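Local coordinates for protein beta-galactosidase/beta-glucuronidase (Faecalibacterium prausnitzii L2-6, PDB 6MVF) that binds flavin mononucleotide and, as a glycoside hydrolase of family 2 from a gut bacterium, probably cleaves beta-glucuronides, at residues A[185-190]-A[272-277]; A[588-593]-A[656-661]; A[607-612]-A[636-641]. One frame throughout, in Å; residues are numbered along the deposited sequence.

Contact 1: A[185-190]-A[272-277]; sequences VTPKPT and ANVGVR
Val185 to Pro189 and Val274 to Arg277 run in roughly the same direction, 31° apart end to end, and converge from 7.5 Å between the CA atoms of Val185 and Val274 to 5.4 Å between those of Pro187 and Val276. No hydrogen bond passes directly between the two chains, so apolar side chains do most of the joining. Val274 carries the wide end. Its CG1 meets CB of Val185 at 3.8 Å, the two side chains crossing at about a right angle, while CB and CG2 turn to the ring of Pro187. That second branch can reach the proline because, with chi1 at -58°, CG2 stands between the backbone N and the carbonyl carbon. The leading atom of the Pro187 ring is CG, which also lies 3.4 Å from O of Gly275. Farther along, Val276 slides past Pro189 in the opposite sense, its CG1 at 3.9 Å from CD of the proline. This is packing between the two sheets of the immunoglobulin-like sandwich expected of a family 2 glycosidase: 183-189 pairs with strand 195-204, and 265-274 with strand 254-262. Phe197 and Val256 fill in around the valines. At the narrow end a water connects the backbones. It donates to O of Pro187 at 2.8 Å and to O of Gly275, although other acceptors probably compete for its protons, and it accepts from N of Arg277 at 3.1 Å. The Arg277 side chain leads off toward the barrel domain, where NE bonds to O of Pro389. Thr186 OG1 reaches Tyr386 OH, and Tyr386 lines the flavin pocket; the side chain of Val185 itself stays about 9 Å from the FMN.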
ATOM      1  N   VAL A 185      -8.240 -29.560  12.678  1.00 25.68           N
ATOM      2  CA  VAL A 185      -9.577 -28.998  12.811  1.00 27.65           C
ATOM      3  C   VAL A 185     -10.501 -29.776  11.894  1.00 27.55           C
ATOM      4  O   VAL A 185     -10.297 -29.797  10.677  1.00 27.13           O
ATOM      5  CB  VAL A 185      -9.617 -27.493  12.464  1.00 28.70           C
ATOM      6  CG1 VAL A 185     -10.996 -26.918  12.736  1.00 25.97           C
ATOM      7  CG2 VAL A 185      -8.517 -26.700  13.225  1.00 22.27           C
ATOM      8  N   THR A 186     -11.526 -30.392  12.468  1.00 24.10           N
ATOM      9  CA  THR A 186     -12.535 -31.080  11.681  1.00 20.54           C
ATOM     10  C   THR A 186     -13.854 -30.339  11.799  1.00 21.49           C
ATOM     11  O   THR A 186     -14.552 -30.471  12.809  1.00 25.44           O
ATOM     12  CB  THR A 186     -12.678 -32.529  12.152  1.00 27.92           C
ATOM     13  OG1 THR A 186     -11.391 -33.166  12.135  1.00 25.82           O
ATOM     14  CG2 THR A 186     -13.639 -33.294  11.259  1.00 25.91           C
ATOM     15  N   PRO A 187     -14.224 -29.519  10.823  1.00 26.85           N
ATOM     16  CA  PRO A 187     -15.522 -28.837  10.868  1.00 28.46           C
ATOM     17  C   PRO A 187     -16.621 -29.682  10.246  1.00 27.19           C
ATOM     18  O   PRO A 187     -16.446 -30.280   9.185  1.00 31.23           O
ATOM     19  CB  PRO A 187     -15.277 -27.565  10.033  1.00 27.23           C
ATOM     20  CG  PRO A 187     -13.754 -27.519   9.774  1.00 23.28           C
ATOM     21  CD  PRO A 187     -13.332 -28.940   9.802  1.00 29.73           C
ATOM     22  N   LYS A 188     -17.782 -29.720  10.900  1.00 25.37           N
ATOM     23  CA  LYS A 188     -18.919 -30.435  10.312  1.00 34.25           C
ATOM     24  C   LYS A 188     -20.219 -29.663  10.505  1.00 36.81           C
ATOM     25  O   LYS A 188     -20.479 -29.129  11.598  1.00 30.55           O
ATOM     26  CB  LYS A 188     -19.090 -31.849  10.891  1.00 30.09           C
ATOM     27  CG  LYS A 188     -17.980 -32.811  10.517  1.00 32.65           C
ATOM     28  CD  LYS A 188     -18.147 -34.146  11.219  1.00 38.25           C
ATOM     29  CE  LYS A 188     -17.022 -35.122  10.870  1.00 47.35           C
ATOM     30  NZ  LYS A 188     -17.136 -35.638   9.484  1.00 40.13           N
ATOM     31  N   PRO A 189     -21.052 -29.599   9.468  1.00 39.76           N
ATOM     32  CA  PRO A 189     -22.371 -28.971   9.620  1.00 32.51           C
ATOM     33  C   PRO A 189     -23.262 -29.797  10.531  1.00 30.76           C
ATOM     34  O   PRO A 189     -23.119 -31.013  10.651  1.00 34.77           O
ATOM     35  CB  PRO A 189     -22.913 -28.935   8.188  1.00 26.30           C
ATOM     36  CG  PRO A 189     -22.196 -30.064   7.496  1.00 30.98           C
ATOM     37  CD  PRO A 189     -20.814 -30.083   8.096  1.00 29.47           C
ATOM     38  N   THR A 190     -24.174 -29.115  11.204  1.00 32.35           N
ATOM     39  CA  THR A 190     -25.109 -29.744  12.119  1.00 31.17           C
ATOM     40  C   THR A 190     -26.523 -29.560  11.583  1.00 34.51           C
ATOM     41  O   THR A 190     -26.809 -28.621  10.835  1.00 33.31           O
ATOM     42  CB  THR A 190     -24.999 -29.143  13.528  1.00 37.60           C
ATOM     43  OG1 THR A 190     -25.548 -27.812  13.526  1.00 36.74           O
ATOM     44  CG2 THR A 190     -23.533 -29.083  13.975  1.00 32.24           C
ATOM     45  N   ALA A 272      -5.472 -21.326  11.859  1.00 27.98           N
ATOM     46  CA  ALA A 272      -5.831 -22.137  10.711  1.00 31.76           C
ATOM     47  C   ALA A 272      -7.125 -21.608  10.103  1.00 32.59           C
ATOM     48  O   ALA A 272      -8.105 -21.375  10.818  1.00 31.17           O
ATOM     49  CB  ALA A 272      -5.994 -23.608  11.116  1.00 28.49           C
ATOM     50  N   ASN A 273      -7.121 -21.433   8.787  1.00 29.11           N
ATOM     51  CA  ASN A 273      -8.330 -21.133   8.038  1.00 27.27           C
ATOM     52  C   ASN A 273      -9.004 -22.442   7.644  1.00 34.99           C
ATOM     53  O   ASN A 273      -8.344 -23.371   7.151  1.00 35.60           O
ATOM     54  CB  ASN A 273      -7.998 -20.286   6.814  1.00 21.54           C
ATOM     55  CG  ASN A 273      -7.384 -18.946   7.194  1.00 33.88           C
ATOM     56  OD1 ASN A 273      -7.484 -18.507   8.341  1.00 30.02           O
ATOM     57  ND2 ASN A 273      -6.769 -18.280   6.229  1.00 44.60           N
ATOM     58  N   VAL A 274     -10.307 -22.540   7.914  1.00 26.05           N
ATOM     59  CA  VAL A 274     -11.042 -23.774   7.692  1.00 24.60           C
ATOM     60  C   VAL A 274     -12.409 -23.425   7.128  1.00 31.36           C
ATOM     61  O   VAL A 274     -12.893 -22.295   7.251  1.00 24.40           O
ATOM     62  CB  VAL A 274     -11.184 -24.619   8.986  1.00 27.77           C
ATOM     63  CG1 VAL A 274      -9.800 -24.960   9.573  1.00 21.99           C
ATOM     64  CG2 VAL A 274     -12.062 -23.901   9.996  1.00 20.53           C
ATOM     65  N   GLY A 275     -13.023 -24.419   6.492  1.00 26.00           N
ATOM     66  CA  GLY A 275     -14.345 -24.256   5.928  1.00 23.92           C
ATOM     67  C   GLY A 275     -15.243 -25.395   6.356  1.00 30.06           C
ATOM     68  O   GLY A 275     -14.784 -26.496   6.659  1.00 28.20           O
ATOM     69  N   VAL A 276     -16.543 -25.108   6.379  1.00 29.08           N
ATOM     70  CA  VAL A 276     -17.574 -26.066   6.763  1.00 28.35           C
ATOM     71  C   VAL A 276     -18.244 -26.581   5.490  1.00 25.86           C
ATOM     72  O   VAL A 276     -18.943 -25.834   4.798  1.00 27.69           O
ATOM     73  CB  VAL A 276     -18.602 -25.425   7.709  1.00 26.90           C
ATOM     74  CG1 VAL A 276     -19.446 -26.492   8.374  1.00 23.37           C
ATOM     75  CG2 VAL A 276     -17.900 -24.539   8.738  1.00 26.44           C
ATOM     76  N   ARG A 277     -18.051 -27.860   5.176  1.00 27.02           N
ATOM     77  CA  ARG A 277     -18.769 -28.467   4.064  1.00 26.15           C
ATOM     78  C   ARG A 277     -18.854 -29.959   4.294  1.00 26.72           C
ATOM     79  O   ARG A 277     -17.984 -30.550   4.929  1.00 29.36           O
ATOM     80  CB  ARG A 277     -18.110 -28.200   2.701  1.00 24.69           C
ATOM     81  CG  ARG A 277     -16.878 -29.021   2.402  1.00 24.78           C
ATOM     82  CD  ARG A 277     -15.673 -28.409   3.044  1.00 24.16           C
ATOM     83  NE  ARG A 277     -14.461 -29.193   2.855  1.00 25.31           N
ATOM     84  CZ  ARG A 277     -14.169 -30.277   3.563  1.00 30.13           C
ATOM     85  NH1 ARG A 277     -15.038 -30.710   4.481  1.00 29.63           N
ATOM     86  NH2 ARG A 277     -13.025 -30.937   3.341  1.00 23.73           N
TER
HETATM   87  O   HOH W   1     -15.673 -29.074   6.788  1.00 23.88           O

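Contact 2: A[588-593]-A[656-661]; sequences HAQRAG and TEPACY
His588 and Glu657 meet through a histidine-carboxylate hydrogen bond, OE2 lying 3.0 Å from NE2 and 12° out of the ring plane, while a weak second bond goes to OE1. The imidazole and carboxylate planes are 74° apart, and NE2 approaches OE2 from above the carboxylate plane, 39° out of it. The anti lone pair of OE2 is taken by N of Ala592, at 2.9 Å in a nearly straight bond. Asn498 ND2 adds a third donor to the same oxygen; such a gathering would be expected to stabilise a negative charge. Glu657 gets there by extending beyond CG, which lies 3.5 Å from CB of Ala592. Tyr661 OH accepts from N of Gln590 at 3.0 Å, and CG of Pro658 sits over the centre of the phenol ring. Arg591 NE, above one face of the imidazole and offset toward its rim, donates a hydrogen bond to O of His588 at 3.0 Å; NH1 is bonded to O of Glu597. Gln590 NE2 is answered by Glu652, while CB and OE1 of Gln590 pack against Pro658. Strand 590-592 borders the sheet beside the parallel strand 646-654; the chain leaving 646-654 folds back over 590-592, with Tyr661 edge-to-face on His496.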
ATOM      1  N   HIS A 588      -4.718 -18.132 -36.740  1.00 34.99           N
ATOM      2  CA  HIS A 588      -4.868 -18.503 -38.149  1.00 38.15           C
ATOM      3  C   HIS A 588      -5.168 -17.223 -38.939  1.00 34.55           C
ATOM      4  O   HIS A 588      -6.239 -17.038 -39.521  1.00 34.45           O
ATOM      5  CB  HIS A 588      -5.957 -19.563 -38.310  1.00 31.90           C
ATOM      6  CG  HIS A 588      -5.996 -20.212 -39.661  1.00 39.70           C
ATOM      7  ND1 HIS A 588      -6.689 -21.382 -39.902  1.00 44.14           N
ATOM      8  CD2 HIS A 588      -5.445 -19.851 -40.848  1.00 39.86           C
ATOM      9  CE1 HIS A 588      -6.550 -21.719 -41.174  1.00 42.48           C
ATOM     10  NE2 HIS A 588      -5.803 -20.805 -41.769  1.00 36.13           N
ATOM     11  N   ALA A 589      -4.175 -16.319 -38.925  1.00 33.44           N
ATOM     12  CA  ALA A 589      -4.377 -14.942 -39.372  1.00 31.16           C
ATOM     13  C   ALA A 589      -4.618 -14.849 -40.879  1.00 33.11           C
ATOM     14  O   ALA A 589      -5.441 -14.047 -41.334  1.00 33.50           O
ATOM     15  CB  ALA A 589      -3.177 -14.092 -38.968  1.00 27.79           C
ATOM     16  N   GLN A 590      -3.914 -15.644 -41.671  1.00 37.95           N
ATOM     17  CA  GLN A 590      -4.024 -15.595 -43.127  1.00 38.66           C
ATOM     18  C   GLN A 590      -4.771 -16.831 -43.614  1.00 36.94           C
ATOM     19  O   GLN A 590      -4.317 -17.958 -43.402  1.00 38.23           O
ATOM     20  CB  GLN A 590      -2.634 -15.490 -43.755  1.00 32.66           C
ATOM     21  CG  GLN A 590      -2.015 -14.101 -43.610  1.00 34.04           C
ATOM     22  CD  GLN A 590      -0.510 -14.112 -43.791  1.00 39.55           C
ATOM     23  OE1 GLN A 590       0.105 -15.163 -43.747  1.00 36.18           O
ATOM     24  NE2 GLN A 590       0.089 -12.936 -43.985  1.00 40.90           N
ATOM     25  N   ARG A 591      -5.918 -16.620 -44.257  1.00 39.03           N
ATOM     26  CA  ARG A 591      -6.831 -17.698 -44.634  1.00 35.24           C
ATOM     27  C   ARG A 591      -6.949 -17.780 -46.149  1.00 34.44           C
ATOM     28  O   ARG A 591      -7.370 -16.815 -46.795  1.00 39.21           O
ATOM     29  CB  ARG A 591      -8.215 -17.490 -44.010  1.00 35.40           C
ATOM     30  CG  ARG A 591      -8.150 -17.265 -42.521  1.00 33.59           C
ATOM     31  CD  ARG A 591      -9.108 -18.131 -41.806  1.00 35.51           C
ATOM     32  NE  ARG A 591      -8.984 -18.024 -40.360  1.00 38.85           N
ATOM     33  CZ  ARG A 591      -9.949 -18.405 -39.534  1.00 34.49           C
ATOM     34  NH1 ARG A 591     -11.070 -18.892 -40.048  1.00 35.56           N
ATOM     35  NH2 ARG A 591      -9.808 -18.297 -38.217  1.00 27.96           N
ATOM     36  N   ALA A 592      -6.605 -18.941 -46.702  1.00 42.38           N
ATOM     37  CA  ALA A 592      -6.740 -19.227 -48.123  1.00 40.93           C
ATOM     38  C   ALA A 592      -8.001 -20.041 -48.379  1.00 37.75           C
ATOM     39  O   ALA A 592      -8.371 -20.909 -47.582  1.00 41.27           O
ATOM     40  CB  ALA A 592      -5.516 -19.987 -48.638  1.00 40.41           C
ATOM     41  N   GLY A 593      -8.660 -19.753 -49.493  1.00 40.27           N
ATOM     42  CA  GLY A 593      -9.896 -20.441 -49.833  1.00 33.70           C
ATOM     43  C   GLY A 593     -11.017 -19.491 -50.209  1.00 33.20           C
ATOM     44  O   GLY A 593     -11.014 -18.319 -49.820  1.00 44.74           O
ATOM     45  N   THR A 656      -2.385 -18.450 -50.890  1.00 43.72           N
ATOM     46  CA  THR A 656      -1.860 -19.664 -50.286  1.00 40.70           C
ATOM     47  C   THR A 656      -1.361 -19.331 -48.889  1.00 40.54           C
ATOM     48  O   THR A 656      -0.649 -18.337 -48.698  1.00 41.34           O
ATOM     49  CB  THR A 656      -0.731 -20.277 -51.126  1.00 39.92           C
ATOM     50  OG1 THR A 656       0.513 -19.650 -50.794  1.00 53.59           O
ATOM     51  CG2 THR A 656      -0.993 -20.086 -52.595  1.00 43.76           C
ATOM     52  N   GLU A 657      -1.725 -20.169 -47.922  1.00 41.48           N
ATOM     53  CA  GLU A 657      -1.390 -19.879 -46.544  1.00 36.97           C
ATOM     54  C   GLU A 657       0.095 -20.123 -46.317  1.00 42.81           C
ATOM     55  O   GLU A 657       0.708 -20.928 -47.024  1.00 37.48           O
ATOM     56  CB  GLU A 657      -2.232 -20.732 -45.606  1.00 43.74           C
ATOM     57  CG  GLU A 657      -3.722 -20.375 -45.693  1.00 43.76           C
ATOM     58  CD  GLU A 657      -4.574 -21.090 -44.670  1.00 44.49           C
ATOM     59  OE1 GLU A 657      -3.983 -21.751 -43.772  1.00 46.39           O
ATOM     60  OE2 GLU A 657      -5.831 -20.989 -44.770  1.00 44.17           O
ATOM     61  N   PRO A 658       0.705 -19.404 -45.367  1.00 42.40           N
ATOM     62  CA  PRO A 658       2.167 -19.466 -45.207  1.00 38.53           C
ATOM     63  C   PRO A 658       2.677 -20.850 -44.828  1.00 38.67           C
ATOM     64  O   PRO A 658       2.014 -21.618 -44.123  1.00 42.36           O
ATOM     65  CB  PRO A 658       2.442 -18.447 -44.090  1.00 39.05           C
ATOM     66  CG  PRO A 658       1.093 -18.254 -43.395  1.00 35.22           C
ATOM     67  CD  PRO A 658       0.138 -18.308 -44.569  1.00 34.34           C
ATOM     68  N   ALA A 659       3.888 -21.155 -45.313  1.00 37.32           N
ATOM     69  CA  ALA A 659       4.542 -22.420 -44.988  1.00 33.20           C
ATOM     70  C   ALA A 659       4.619 -22.628 -43.484  1.00 38.96           C
ATOM     71  O   ALA A 659       4.495 -23.758 -43.002  1.00 46.27           O
ATOM     72  CB  ALA A 659       5.945 -22.452 -45.600  1.00 26.39           C
ATOM     73  N   CYS A 660       4.807 -21.545 -42.723  1.00 36.66           N
ATOM     74  CA  CYS A 660       4.989 -21.618 -41.279  1.00 40.13           C
ATOM     75  C   CYS A 660       3.716 -21.978 -40.511  1.00 37.75           C
ATOM     76  O   CYS A 660       3.787 -22.113 -39.287  1.00 32.86           O
ATOM     77  CB  CYS A 660       5.550 -20.288 -40.753  1.00 38.23           C
ATOM     78  SG  CYS A 660       4.376 -18.890 -40.754  1.00 49.31           S
ATOM     79  N   TYR A 661       2.559 -22.113 -41.165  1.00 33.88           N
ATOM     80  CA  TYR A 661       1.418 -22.698 -40.464  1.00 39.61           C
ATOM     81  C   TYR A 661       1.449 -24.219 -40.418  1.00 38.21           C
ATOM     82  O   TYR A 661       0.520 -24.801 -39.852  1.00 42.06           O
ATOM     83  CB  TYR A 661       0.086 -22.304 -41.096  1.00 31.28           C
ATOM     84  CG  TYR A 661      -0.338 -20.885 -40.889  1.00 35.18           C
ATOM     85  CD1 TYR A 661       0.349 -20.043 -40.021  1.00 37.50           C
ATOM     86  CD2 TYR A 661      -1.443 -20.377 -41.566  1.00 36.33           C
ATOM     87  CE1 TYR A 661      -0.050 -18.725 -39.841  1.00 31.16           C
ATOM     88  CE2 TYR A 661      -1.851 -19.066 -41.391  1.00 36.19           C
ATOM     89  CZ  TYR A 661      -1.154 -18.247 -40.528  1.00 31.81           C
ATOM     90  OH  TYR A 661      -1.565 -16.942 -40.375  1.00 34.77           O
TER

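Contact 3: A[607-612]-A[636-641]; sequences VTLYCN and NVLMAV
Tyr610 and Met639 lie side by side on the sheet face they share with Thr608 and Val641, the methionine methyl CE 3.7 Å from CD1 of the ring. Met639 is extended as far as SD and then bends, chi3 67°, which turns CE back toward the tyrosine. Two residues along the same strand, Val641 puts CG2 at the ring edge, 3.8 Å from CE1 and near the ring plane. The methionine methyl instead rises over the rim beside CD1, so the phenol is touched from two different directions. The opposite face belongs to Leu609, Cys611, Leu638 and Ala640. Here CD1 of Leu609 and CG1 of Val607 both close on the small methyl of Ala640, the leucine at 3.9 Å, so two bulky groups share the hollow over an alanine. At the next pair on this face, CD1 of Leu638 touches SG of Cys611 at 4.1 Å. Phe627 and Val598 of neighbouring strands continue this packing, while Pro241 of the second subunit packs on Met639. The backbones form an antiparallel ladder in which Thr608 with Val641 and Tyr610 with Met639 are the hydrogen-bonded pairs. Asn612, whose backbone is in the left-handed region, ends the ladder. Its N bonds to O of Val637, and its OD1 accepts from N of Val637 at 2.8 Å, 39° out of the amide plane. ND2 goes to Asp632. The side-chain amide thus does the work of a backbone carbonyl past the last strand pair, while the bonds between strands satisfy backbone groups lying between a buried apolar face and a mixed, partly exposed one.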
ATOM      1  N   VAL A 607     -25.601 -15.786 -31.692  1.00 31.64           N
ATOM      2  CA  VAL A 607     -24.431 -15.064 -32.156  1.00 29.64           C
ATOM      3  C   VAL A 607     -24.741 -14.579 -33.559  1.00 32.27           C
ATOM      4  O   VAL A 607     -25.249 -15.344 -34.391  1.00 29.20           O
ATOM      5  CB  VAL A 607     -23.164 -15.951 -32.142  1.00 34.22           C
ATOM      6  CG1 VAL A 607     -22.016 -15.322 -32.974  1.00 29.77           C
ATOM      7  CG2 VAL A 607     -22.710 -16.230 -30.705  1.00 24.44           C
ATOM      8  N   THR A 608     -24.469 -13.302 -33.813  1.00 33.32           N
ATOM      9  CA  THR A 608     -24.499 -12.745 -35.158  1.00 34.58           C
ATOM     10  C   THR A 608     -23.082 -12.376 -35.543  1.00 31.22           C
ATOM     11  O   THR A 608     -22.406 -11.675 -34.793  1.00 30.91           O
ATOM     12  CB  THR A 608     -25.414 -11.520 -35.252  1.00 34.26           C
ATOM     13  OG1 THR A 608     -26.780 -11.943 -35.209  1.00 36.73           O
ATOM     14  CG2 THR A 608     -25.187 -10.783 -36.550  1.00 32.34           C
ATOM     15  N   LEU A 609     -22.634 -12.857 -36.705  1.00 33.46           N
ATOM     16  CA  LEU A 609     -21.294 -12.591 -37.205  1.00 30.99           C
ATOM     17  C   LEU A 609     -21.319 -11.508 -38.278  1.00 33.28           C
ATOM     18  O   LEU A 609     -22.211 -11.478 -39.128  1.00 32.69           O
ATOM     19  CB  LEU A 609     -20.658 -13.861 -37.773  1.00 29.76           C
ATOM     20  CG  LEU A 609     -19.159 -13.692 -38.043  1.00 36.08           C
ATOM     21  CD1 LEU A 609     -18.384 -13.286 -36.748  1.00 24.86           C
ATOM     22  CD2 LEU A 609     -18.591 -14.953 -38.675  1.00 32.33           C
ATOM     23  N   TYR A 610     -20.326 -10.629 -38.245  1.00 33.25           N
ATOM     24  CA  TYR A 610     -20.177  -9.591 -39.251  1.00 33.81           C
ATOM     25  C   TYR A 610     -18.794  -9.656 -39.882  1.00 33.57           C
ATOM     26  O   TYR A 610     -17.800  -9.959 -39.211  1.00 34.58           O
ATOM     27  CB  TYR A 610     -20.380  -8.196 -38.663  1.00 33.17           C
ATOM     28  CG  TYR A 610     -21.770  -7.920 -38.182  1.00 29.44           C
ATOM     29  CD1 TYR A 610     -22.110  -8.092 -36.838  1.00 32.40           C
ATOM     30  CD2 TYR A 610     -22.743  -7.466 -39.061  1.00 33.94           C
ATOM     31  CE1 TYR A 610     -23.387  -7.834 -36.386  1.00 29.66           C
ATOM     32  CE2 TYR A 610     -24.031  -7.207 -38.621  1.00 37.40           C
ATOM     33  CZ  TYR A 610     -24.343  -7.393 -37.282  1.00 34.11           C
ATOM     34  OH  TYR A 610     -25.613  -7.122 -36.858  1.00 35.68           O
ATOM     35  N   CYS A 611     -18.745  -9.339 -41.174  1.00 29.27           N
ATOM     36  CA  CYS A 611     -17.505  -9.310 -41.941  1.00 31.99           C
ATOM     37  C   CYS A 611     -17.440  -7.974 -42.675  1.00 35.18           C
ATOM     38  O   CYS A 611     -18.225  -7.733 -43.596  1.00 33.41           O
ATOM     39  CB  CYS A 611     -17.441 -10.476 -42.919  1.00 27.58           C
ATOM     40  SG  CYS A 611     -15.798 -10.738 -43.593  1.00 36.61           S
ATOM     41  N   ASN A 612     -16.518  -7.106 -42.251  1.00 39.80           N
ATOM     42  CA  ASN A 612     -16.419  -5.727 -42.735  1.00 38.03           C
ATOM     43  C   ASN A 612     -17.779  -5.032 -42.711  1.00 38.77           C
ATOM     44  O   ASN A 612     -18.182  -4.365 -43.667  1.00 34.11           O
ATOM     45  CB  ASN A 612     -15.795  -5.675 -44.129  1.00 33.54           C
ATOM     46  CG  ASN A 612     -14.336  -6.085 -44.118  1.00 39.55           C
ATOM     47  OD1 ASN A 612     -13.630  -5.889 -43.112  1.00 32.87           O
ATOM     48  ND2 ASN A 612     -13.872  -6.664 -45.232  1.00 32.38           N
ATOM     49  N   ASN A 636      -9.980  -8.238 -43.264  1.00 35.56           N
ATOM     50  CA  ASN A 636     -11.382  -8.424 -42.910  1.00 30.77           C
ATOM     51  C   ASN A 636     -11.551  -8.232 -41.420  1.00 30.57           C
ATOM     52  O   ASN A 636     -10.861  -8.880 -40.631  1.00 34.04           O
ATOM     53  CB  ASN A 636     -11.886  -9.819 -43.290  1.00 32.36           C
ATOM     54  CG  ASN A 636     -11.858 -10.068 -44.791  1.00 35.54           C
ATOM     55  OD1 ASN A 636     -12.870  -9.921 -45.479  1.00 39.06           O
ATOM     56  ND2 ASN A 636     -10.700 -10.446 -45.301  1.00 33.28           N
ATOM     57  N   VAL A 637     -12.478  -7.369 -41.037  1.00 32.19           N
ATOM     58  CA  VAL A 637     -12.884  -7.243 -39.646  1.00 29.31           C
ATOM     59  C   VAL A 637     -13.977  -8.273 -39.379  1.00 29.66           C
ATOM     60  O   VAL A 637     -15.046  -8.223 -39.993  1.00 35.73           O
ATOM     61  CB  VAL A 637     -13.378  -5.821 -39.338  1.00 29.10           C
ATOM     62  CG1 VAL A 637     -14.051  -5.771 -37.961  1.00 26.96           C
ATOM     63  CG2 VAL A 637     -12.231  -4.845 -39.417  1.00 26.45           C
ATOM     64  N   LEU A 638     -13.717  -9.210 -38.469  1.00 30.34           N
ATOM     65  CA  LEU A 638     -14.728 -10.165 -38.031  1.00 27.39           C
ATOM     66  C   LEU A 638     -15.230  -9.724 -36.663  1.00 29.38           C
ATOM     67  O   LEU A 638     -14.447  -9.604 -35.711  1.00 21.89           O
ATOM     68  CB  LEU A 638     -14.185 -11.594 -37.988  1.00 31.32           C
ATOM     69  CG  LEU A 638     -14.025 -12.389 -39.302  1.00 27.26           C
ATOM     70  CD1 LEU A 638     -15.349 -12.565 -39.994  1.00 28.77           C
ATOM     71  CD2 LEU A 638     -13.050 -11.713 -40.230  1.00 29.45           C
ATOM     72  N   MET A 639     -16.526  -9.441 -36.579  1.00 28.68           N
ATOM     73  CA  MET A 639     -17.146  -9.032 -35.332  1.00 28.42           C
ATOM     74  C   MET A 639     -18.290  -9.977 -35.000  1.00 29.86           C
ATOM     75  O   MET A 639     -19.219 -10.138 -35.799  1.00 30.03           O
ATOM     76  CB  MET A 639     -17.652  -7.589 -35.406  1.00 29.04           C
ATOM     77  CG  MET A 639     -18.257  -7.157 -34.081  1.00 31.93           C
ATOM     78  SD  MET A 639     -18.748  -5.446 -34.066  1.00 41.98           S
ATOM     79  CE  MET A 639     -20.095  -5.427 -35.243  1.00 32.67           C
ATOM     80  N   ALA A 640     -18.219 -10.598 -33.826  1.00 29.14           N
ATOM     81  CA  ALA A 640     -19.275 -11.472 -33.336  1.00 28.82           C
ATOM     82  C   ALA A 640     -20.022 -10.749 -32.223  1.00 34.57           C
ATOM     83  O   ALA A 640     -19.407 -10.272 -31.262  1.00 33.57           O
ATOM     84  CB  ALA A 640     -18.720 -12.810 -32.855  1.00 22.97           C
ATOM     85  N   VAL A 641     -21.342 -10.642 -32.381  1.00 30.81           N
ATOM     86  CA  VAL A 641     -22.228  -9.958 -31.452  1.00 32.03           C
ATOM     87  C   VAL A 641     -23.079 -11.022 -30.773  1.00 36.38           C
ATOM     88  O   VAL A 641     -23.947 -11.637 -31.404  1.00 34.58           O
ATOM     89  CB  VAL A 641     -23.109  -8.920 -32.158  1.00 31.28           C
ATOM     90  CG1 VAL A 641     -24.075  -8.303 -31.169  1.00 29.19           C
ATOM     91  CG2 VAL A 641     -22.248  -7.849 -32.800  1.00 32.95           C
TER

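Along the chain contact 1 closes before contact 2 opens, and contact 3 is nested inside the loop that contact 2 closes. Contact 1 belongs to the sandwich domain beside the flavin site; its centre is about 56 Å from that of contact 2 and about 50 Å from that of contact 3. The latter two lie close, about 20 Å between centres and 7 Å between nearest atoms, in the C-terminal beta domain. Both reach one mixed sheet: contact 3 pairs its interior strands 606-611 and 635-641, while contact 2 packs the chain after 646-654 against border strand 590-592. Both also touch the second subunit, so this domain contributes to the assembly as well as to the chain's own fold.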